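Local coordinates for stage II sporulation E family protein (Thermanaerovibrio acidaminovorans, PDB 3RNR) that is of unknown function but probably acts as a PP2C-type protein phosphatase, removing phosphate from phosphorylated serine or threonine, at residues 83-91 and 144-154. Numbering follows the deposited sequence.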
loop_
_atom_site.group_PDB
_atom_site.type_symbol
_atom_site.label_atom_id
_atom_site.label_comp_id
_atom_site.label_asym_id
_atom_site.label_seq_id
_atom_site.Cartn_x
_atom_site.Cartn_y
_atom_site.Cartn_z
ATOM N N ASP B 83 -0.396 -10.069 18.377
ATOM C CA ASP B 83 -1.520 -10.732 19.056
ATOM C C ASP B 83 -2.681 -11.273 18.198
ATOM O O ASP B 83 -3.643 -11.828 18.734
ATOM C CB ASP B 83 -2.034 -9.881 20.213
ATOM C CG ASP B 83 -2.618 -8.574 19.754
ATOM O OD1 ASP B 83 -2.932 -8.453 18.546
ATOM O OD2 ASP B 83 -2.765 -7.669 20.608
ATOM N N GLY B 84 -2.606 -11.079 16.884
ATOM C CA GLY B 84 -3.635 -11.542 15.975
ATOM C C GLY B 84 -4.953 -10.770 15.977
ATOM O O GLY B 84 -5.950 -11.262 15.451
ATOM N N THR B 85 -4.975 -9.563 16.535
ATOM C CA THR B 85 -6.239 -8.824 16.665
ATOM C C THR B 85 -6.492 -7.879 15.492
ATOM O O THR B 85 -5.568 -7.295 14.940
ATOM C CB THR B 85 -6.316 -8.013 17.959
ATOM O OG1 THR B 85 -5.189 -7.135 18.029
ATOM C CG2 THR B 85 -6.328 -8.944 19.185
ATOM N N LEU B 86 -7.765 -7.756 15.130
ATOM C CA LEU B 86 -8.214 -6.988 13.996
ATOM C C LEU B 86 -8.950 -5.718 14.420
ATOM O O LEU B 86 -9.803 -5.756 15.307
ATOM C CB LEU B 86 -9.178 -7.848 13.182
ATOM C CG LEU B 86 -9.977 -7.170 12.067
ATOM C CD1 LEU B 86 -9.047 -6.731 10.944
ATOM C CD2 LEU B 86 -11.037 -8.121 11.537
ATOM N N GLU B 87 -8.623 -4.600 13.775
ATOM C CA GLU B 87 -9.435 -3.386 13.884
ATOM C C GLU B 87 -9.803 -2.902 12.482
ATOM O O GLU B 87 -9.120 -3.230 11.514
ATOM C CB GLU B 87 -8.682 -2.271 14.615
ATOM C CG GLU B 87 -8.361 -2.602 16.081
ATOM C CD GLU B 87 -7.933 -1.369 16.841
ATOM O OE1 GLU B 87 -6.878 -0.778 16.509
ATOM O OE2 GLU B 87 -8.681 -0.964 17.735
ATOM N N TRP B 88 -10.865 -2.110 12.372
ATOM C CA TRP B 88 -11.276 -1.616 11.059
ATOM C C TRP B 88 -12.066 -0.323 11.196
ATOM O O TRP B 88 -12.546 0.021 12.289
ATOM C CB TRP B 88 -12.094 -2.672 10.293
ATOM C CG TRP B 88 -13.306 -3.152 11.061
ATOM C CD1 TRP B 88 -13.379 -4.246 11.876
ATOM C CD2 TRP B 88 -14.606 -2.544 11.084
ATOM N NE1 TRP B 88 -14.643 -4.348 12.418
ATOM C CE2 TRP B 88 -15.410 -3.309 11.956
ATOM C CE3 TRP B 88 -15.159 -1.407 10.472
ATOM C CZ2 TRP B 88 -16.748 -2.994 12.215
ATOM C CZ3 TRP B 88 -16.490 -1.086 10.737
ATOM C CH2 TRP B 88 -17.269 -1.877 11.603
ATOM N N ALA B 89 -12.174 0.415 10.094
ATOM C CA ALA B 89 -13.004 1.613 10.076
ATOM C C ALA B 89 -13.449 1.900 8.651
ATOM O O ALA B 89 -12.759 1.532 7.691
ATOM C CB ALA B 89 -12.253 2.797 10.666
ATOM N N SER B 90 -14.600 2.547 8.502
ATOM C CA SER B 90 -15.063 2.882 7.159
ATOM C C SER B 90 -15.959 4.102 7.172
ATOM O O SER B 90 -16.590 4.417 8.184
ATOM C CB SER B 90 -15.756 1.685 6.494
ATOM O OG SER B 90 -17.012 1.415 7.074
ATOM N N VAL B 91 -15.984 4.810 6.052
ATOM C CA VAL B 91 -16.830 5.982 5.921
ATOM C C VAL B 91 -17.443 5.969 4.535
ATOM O O VAL B 91 -16.723 5.894 3.524
ATOM C CB VAL B 91 -16.025 7.290 6.117
ATOM C CG1 VAL B 91 -16.908 8.508 5.870
ATOM C CG2 VAL B 91 -15.416 7.360 7.533
ATOM N N GLU B 144 -19.746 10.604 11.593
ATOM C CA GLU B 144 -20.223 9.229 11.489
ATOM C C GLU B 144 -19.158 8.380 10.835
ATOM O O GLU B 144 -18.912 8.511 9.638
ATOM C CB GLU B 144 -21.524 9.149 10.664
ATOM C CG GLU B 144 -22.709 9.916 11.270
ATOM C CD GLU B 144 -23.023 9.487 12.700
ATOM O OE1 GLU B 144 -23.204 8.269 12.943
ATOM O OE2 GLU B 144 -23.083 10.371 13.584
ATOM N N ILE B 145 -18.563 7.487 11.620
ATOM C CA ILE B 145 -17.554 6.565 11.132
ATOM C C ILE B 145 -17.926 5.183 11.631
ATOM O O ILE B 145 -18.202 5.012 12.810
ATOM C CB ILE B 145 -16.159 6.920 11.697
ATOM C CG1 ILE B 145 -15.842 8.393 11.416
ATOM C CG2 ILE B 145 -15.097 5.965 11.109
ATOM C CD1 ILE B 145 -14.653 8.949 12.186
ATOM N N SER B 146 -17.979 4.201 10.742
ATOM C CA SER B 146 -18.265 2.838 11.181
ATOM C C SER B 146 -16.935 2.263 11.651
ATOM O O SER B 146 -15.961 2.347 10.910
ATOM C CB SER B 146 -18.849 2.036 10.005
ATOM O OG SER B 146 -19.297 0.747 10.421
ATOM N N THR B 147 -16.867 1.717 12.869
ATOM C CA THR B 147 -15.595 1.213 13.424
ATOM C C THR B 147 -15.745 -0.081 14.223
ATOM O O THR B 147 -16.811 -0.355 14.764
ATOM C CB THR B 147 -14.917 2.241 14.390
ATOM O OG1 THR B 147 -15.734 2.424 15.553
ATOM C CG2 THR B 147 -14.718 3.584 13.731
ATOM N N SER B 148 -14.659 -0.850 14.313
ATOM C CA SER B 148 -14.591 -1.968 15.243
ATOM C C SER B 148 -14.658 -1.372 16.643
ATOM O O SER B 148 -14.433 -0.165 16.824
ATOM C CB SER B 148 -13.268 -2.721 15.078
ATOM O OG SER B 148 -12.185 -1.807 14.981
ATOM N N GLU B 149 -15.026 -2.177 17.632
ATOM C CA GLU B 149 -14.952 -1.633 18.973
ATOM C C GLU B 149 -13.852 -2.341 19.740
ATOM O O GLU B 149 -12.692 -1.978 19.567
ATOM C CB GLU B 149 -16.309 -1.856 19.641
ATOM C CG GLU B 149 -17.380 -0.927 19.129
ATOM C CD GLU B 149 -17.134 0.495 19.580
ATOM O OE1 GLU B 149 -16.474 0.682 20.634
ATOM O OE2 GLU B 149 -17.582 1.423 18.883
ATOM N N ALA B 150 -14.133 -3.494 20.346
ATOM C CA ALA B 150 -13.037 -4.260 20.943
ATOM C C ALA B 150 -12.351 -4.951 19.778
ATOM O O ALA B 150 -13.027 -5.491 18.915
ATOM C CB ALA B 150 -13.560 -5.297 21.953
ATOM N N PRO B 151 -11.013 -4.933 19.734
ATOM C CA PRO B 151 -10.327 -5.608 18.627
ATOM C C PRO B 151 -10.742 -7.078 18.513
ATOM O O PRO B 151 -10.913 -7.741 19.524
ATOM C CB PRO B 151 -8.850 -5.489 19.019
ATOM C CG PRO B 151 -8.808 -4.232 19.844
ATOM C CD PRO B 151 -10.069 -4.269 20.647
ATOM N N LEU B 152 -10.911 -7.576 17.291
ATOM C CA LEU B 152 -11.387 -8.944 17.080
ATOM C C LEU B 152 -10.219 -9.920 16.979
ATOM O O LEU B 152 -9.331 -9.739 16.145
ATOM C CB LEU B 152 -12.205 -9.027 15.788
ATOM C CG LEU B 152 -13.513 -8.245 15.613
ATOM C CD1 LEU B 152 -13.333 -6.745 15.820
ATOM C CD2 LEU B 152 -14.091 -8.512 14.226
ATOM N N PRO B 153 -10.203 -10.957 17.830
ATOM C CA PRO B 153 -9.127 -11.960 17.780
ATOM C C PRO B 153 -9.190 -12.808 16.513
ATOM O O PRO B 153 -10.251 -13.320 16.179
ATOM C CB PRO B 153 -9.415 -12.858 19.000
ATOM C CG PRO B 153 -10.370 -12.096 19.842
ATOM C CD PRO B 153 -11.163 -11.224 18.916
ATOM N N LEU B 154 -8.068 -12.987 15.831
ATOM C CA LEU B 154 -8.058 -13.824 14.638
ATOM C C LEU B 154 -7.105 -14.980 14.856
ATOM O O LEU B 154 -6.187 -14.873 15.650
ATOM C CB LEU B 154 -7.599 -13.033 13.405
ATOM C CG LEU B 154 -8.406 -11.832 12.899
ATOM C CD1 LEU B 154 -7.787 -11.320 11.605
ATOM C CD2 LEU B 154 -9.864 -12.184 12.683
HETATM O O HOH W 1 -5.883 -13.471 18.226
HETATM O O HOH W 2 -11.256 -1.269 17.472
#
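Backbone and side-chain atoms of Thr147 and Ser148 lie over one face of the Trp88 indole: Ser148 N sits 3.4 Å above the centre of the ring plane, and the carbonyl carbon of Thr147 lies nearer the rim. Ser148 CB makes a CH-pi contact, 3.6 Å from the centroid of the five-membered ring of Trp88 and 22° off its normal. At the edge, Ser146 CB lies in the ring plane and Ser146 OG is 3.4 Å from Trp88 CZ3, while the same oxygen accepts a hydrogen bond from Leu109 N. Trp88 reaches this position because CG stands between its backbone N and carbonyl carbon (chi1 56°), which turns the indole against the backbone of residues 147-148. Strand 146-153 is an edge strand of the chain's five-stranded antiparallel sheet in the PP2C-type sandwich, pairing with strand 85-91, whose other edge bonds to strand 72-80. Two ladders, Thr85-Leu86 with Leu152-Pro153 and Ala89-Ser90 with Ser146-Thr147, are separated by a register shift of two. At this break, Trp88 N donates to Ser148 OG (2.9 Å, 164° at hydrogen) in place of a carbonyl; the same OG donates to a water that also bonds to Glu87 OE2 and Glu149 O. On the face bearing Trp88, Leu86 CD2 meets Leu152 CD2 at 4.1 Å, and Leu98 of strand 95-100 covers Leu86. On the other face, which bears Thr85, Pro151 CB lies alongside Thr85 CB, 3.7 Å away.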